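Local structure of polycyclic ketone monooxygenase (Myceliophthora thermophila, 5MQ6) at residues Glu37-Phe42 against Ser603-Ala607. The protein uses FAD and NADPH to insert one oxygen atom beside the carbonyl of ketones, bulky polycyclic ones above all, giving esters or lactones. Residues are numbered along the deposited sequence; the frame is centred on the assembly and turned at random.
Sequences EGLGQF and SEGEA. With NDP (NADPH dihydro-nicotinamide-adenine-dinucleotide phosphate), chain C.
Ser603 meets the branches of Leu39: CD1 lies 4.1 Å from Ser603 CB, while CD2 rests over the serine's carbonyl group. Glu604 follows and has more of its surface covered than any other residue of the contact. Its CG lies 3.5 Å from Phe42 CE2. The bend at chi2 (-58°) then turns the carboxylate back, setting OE2 at the ring edge, 3.3 Å from Phe42 CE2. Carboxylate and ring planes stand 71° apart, and an acidic oxygen suits this rim, where the ring hydrogens are slightly positive. Further round the edge Phe42 CE1 comes to 3.4 Å from N7A of the NADPH adenine, so the ring is a wall of the cofactor pocket, to which Tyr600 and Lys425, both close to Glu604, also belong. With an alanine at Glu604 the edge of Phe42 would lose its carboxylate and CG neighbours, and the ring would probably be freer to shift against the adenine. Residues Ser603 to Glu606 form a type I' beta turn, closed by the hydrogen bond from Glu606 N to Ser603 O; Gly605 takes a bend that would jam a beta carbon against the preceding carbonyl. Glu606 then extends beyond CG to the 3-10 turn at 39-41, where OE2 accepts a hydrogen bond from Leu39 N at 2.6 Å, short but bent (138° at the hydrogen), the amide approaching from above the carboxylate plane. Gly38 suits this approach, since a beta carbon there would collide with OE2.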
loop_
_atom_site.group_PDB
_atom_site.type_symbol
_atom_site.label_atom_id
_atom_site.label_comp_id
_atom_site.label_asym_id
_atom_site.label_seq_id
_atom_site.Cartn_x
_atom_site.Cartn_y
_atom_site.Cartn_z
ATOM N N GLU A 37 -14.619 -11.198 15.317
ATOM C CA GLU A 37 -13.301 -10.650 15.722
ATOM C C GLU A 37 -12.779 -9.507 14.823
ATOM O O GLU A 37 -11.855 -8.811 15.200
ATOM C CB GLU A 37 -12.209 -11.736 15.741
ATOM C CG GLU A 37 -12.675 -13.155 16.007
ATOM C CD GLU A 37 -13.176 -13.834 14.739
ATOM O OE1 GLU A 37 -12.359 -14.163 13.831
ATOM O OE2 GLU A 37 -14.409 -13.994 14.647
ATOM N N GLY A 38 -13.309 -9.331 13.627
ATOM C CA GLY A 38 -12.734 -8.332 12.712
ATOM C C GLY A 38 -11.225 -8.510 12.506
ATOM O O GLY A 38 -10.768 -9.628 12.278
ATOM N N LEU A 39 -10.458 -7.416 12.616
ATOM C CA LEU A 39 -8.981 -7.441 12.551
ATOM C C LEU A 39 -8.321 -8.378 13.578
ATOM O O LEU A 39 -7.159 -8.788 13.374
ATOM C CB LEU A 39 -8.396 -6.022 12.718
ATOM C CG LEU A 39 -8.630 -5.014 11.579
ATOM C CD1 LEU A 39 -8.087 -3.609 11.868
ATOM C CD2 LEU A 39 -8.021 -5.533 10.267
ATOM N N GLY A 40 -9.038 -8.703 14.666
ATOM C CA GLY A 40 -8.546 -9.663 15.709
ATOM C C GLY A 40 -8.106 -11.057 15.251
ATOM O O GLY A 40 -7.380 -11.752 15.956
ATOM N N GLN A 41 -8.588 -11.491 14.095
ATOM C CA GLN A 41 -8.119 -12.735 13.441
ATOM C C GLN A 41 -6.620 -12.793 12.937
ATOM O O GLN A 41 -6.126 -13.875 12.551
ATOM C CB GLN A 41 -9.058 -13.023 12.265
ATOM C CG GLN A 41 -9.083 -11.857 11.251
ATOM C CD GLN A 41 -10.094 -12.041 10.152
ATOM O OE1 GLN A 41 -11.175 -11.438 10.097
ATOM N NE2 GLN A 41 -9.737 -12.906 9.267
ATOM N N PHE A 42 -5.931 -11.640 12.877
ATOM C CA PHE A 42 -4.583 -11.549 12.306
ATOM C C PHE A 42 -3.666 -11.095 13.395
ATOM O O PHE A 42 -4.095 -10.501 14.344
ATOM C CB PHE A 42 -4.492 -10.552 11.119
ATOM C CG PHE A 42 -5.377 -10.940 9.917
ATOM C CD1 PHE A 42 -5.185 -12.151 9.250
ATOM C CD2 PHE A 42 -6.424 -10.094 9.486
ATOM C CE1 PHE A 42 -6.009 -12.522 8.160
ATOM C CE2 PHE A 42 -7.252 -10.454 8.405
ATOM C CZ PHE A 42 -7.057 -11.671 7.734
ATOM N N SER A 603 -11.622 -3.233 6.736
ATOM C CA SER A 603 -10.919 -3.627 7.984
ATOM C C SER A 603 -11.568 -4.897 8.597
ATOM O O SER A 603 -12.028 -4.919 9.770
ATOM C CB SER A 603 -10.827 -2.449 8.982
ATOM O OG SER A 603 -10.056 -1.397 8.418
ATOM N N GLU A 604 -11.592 -5.930 7.744
ATOM C CA GLU A 604 -12.360 -7.178 7.929
ATOM C C GLU A 604 -13.792 -7.013 8.517
ATOM O O GLU A 604 -14.166 -7.742 9.434
ATOM C CB GLU A 604 -11.547 -8.179 8.759
ATOM C CG GLU A 604 -10.163 -8.517 8.228
ATOM C CD GLU A 604 -10.143 -9.092 6.801
ATOM O OE1 GLU A 604 -11.098 -9.796 6.328
ATOM O OE2 GLU A 604 -9.108 -8.830 6.150
ATOM N N GLY A 605 -14.578 -6.075 7.982
ATOM C CA GLY A 605 -15.947 -5.781 8.500
ATOM C C GLY A 605 -16.077 -4.779 9.676
ATOM O O GLY A 605 -17.182 -4.333 10.017
ATOM N N GLU A 606 -14.968 -4.385 10.299
ATOM C CA GLU A 606 -15.026 -3.408 11.406
ATOM C C GLU A 606 -15.502 -2.004 10.949
ATOM O O GLU A 606 -16.414 -1.414 11.581
ATOM C CB GLU A 606 -13.688 -3.337 12.130
ATOM C CG GLU A 606 -13.280 -4.650 12.800
ATOM C CD GLU A 606 -12.021 -4.504 13.658
ATOM O OE1 GLU A 606 -11.549 -3.362 13.886
ATOM O OE2 GLU A 606 -11.475 -5.535 14.109
ATOM N N ALA A 607 -14.903 -1.477 9.873
ATOM C CA ALA A 607 -15.482 -0.337 9.174
ATOM C C ALA A 607 -16.883 -0.740 8.803
ATOM O O ALA A 607 -17.785 0.050 8.983
ATOM C CB ALA A 607 -14.695 0.027 7.910
HETATM P PA NDP C . -3.721 -9.892 0.736
HETATM O O1A NDP C . -4.033 -9.356 2.176
HETATM O O2A NDP C . -4.247 -9.234 -0.516
HETATM O O5B NDP C . -4.056 -11.463 0.753
HETATM C C5B NDP C . -3.912 -12.274 1.901
HETATM C C4B NDP C . -4.611 -13.562 1.514
HETATM O O4B NDP C . -4.569 -14.498 2.624
HETATM C C3B NDP C . -6.078 -13.315 1.147
HETATM O O3B NDP C . -6.370 -13.985 -0.094
HETATM C C2B NDP C . -6.771 -13.877 2.369
HETATM O O2B NDP C . -8.149 -14.293 2.140
HETATM C C1B NDP C . -5.857 -15.014 2.770
HETATM N N9A NDP C . -6.121 -15.431 4.149
HETATM C C8A NDP C . -6.158 -14.659 5.282
HETATM N N7A NDP C . -6.471 -15.401 6.362
HETATM C C5A NDP C . -6.636 -16.654 5.868
HETATM C C6A NDP C . -7.010 -17.932 6.459
HETATM N N6A NDP C . -7.244 -17.966 7.765
HETATM N N1A NDP C . -7.086 -19.005 5.643
HETATM C C2A NDP C . -6.852 -18.957 4.292
HETATM N N3A NDP C . -6.520 -17.824 3.652
HETATM C C4A NDP C . -6.413 -16.679 4.415
HETATM O O3 NDP C . -2.143 -9.934 0.507
HETATM P PN NDP C . -1.239 -9.953 -0.866
HETATM O O1N NDP C . 0.235 -10.053 -0.358
HETATM O O2N NDP C . -1.700 -11.029 -1.824
HETATM O O5D NDP C . -1.496 -8.514 -1.561
HETATM C C5D NDP C . -1.323 -7.312 -0.736
HETATM C C4D NDP C . -1.253 -6.060 -1.591
HETATM O O4D NDP C . -0.018 -6.021 -2.341
HETATM C C3D NDP C . -2.288 -6.137 -2.716
HETATM O O3D NDP C . -3.709 -6.062 -2.318
HETATM C C2D NDP C . -1.709 -5.146 -3.748
HETATM O O2D NDP C . -1.958 -3.759 -3.349
HETATM C C1D NDP C . -0.240 -5.569 -3.735
HETATM P P2B NDP C . -9.345 -13.224 2.380
HETATM O O1X NDP C . -9.009 -12.565 3.725
HETATM O O2X NDP C . -10.639 -13.993 2.536
HETATM O O3X NDP C . -9.413 -12.343 1.124
#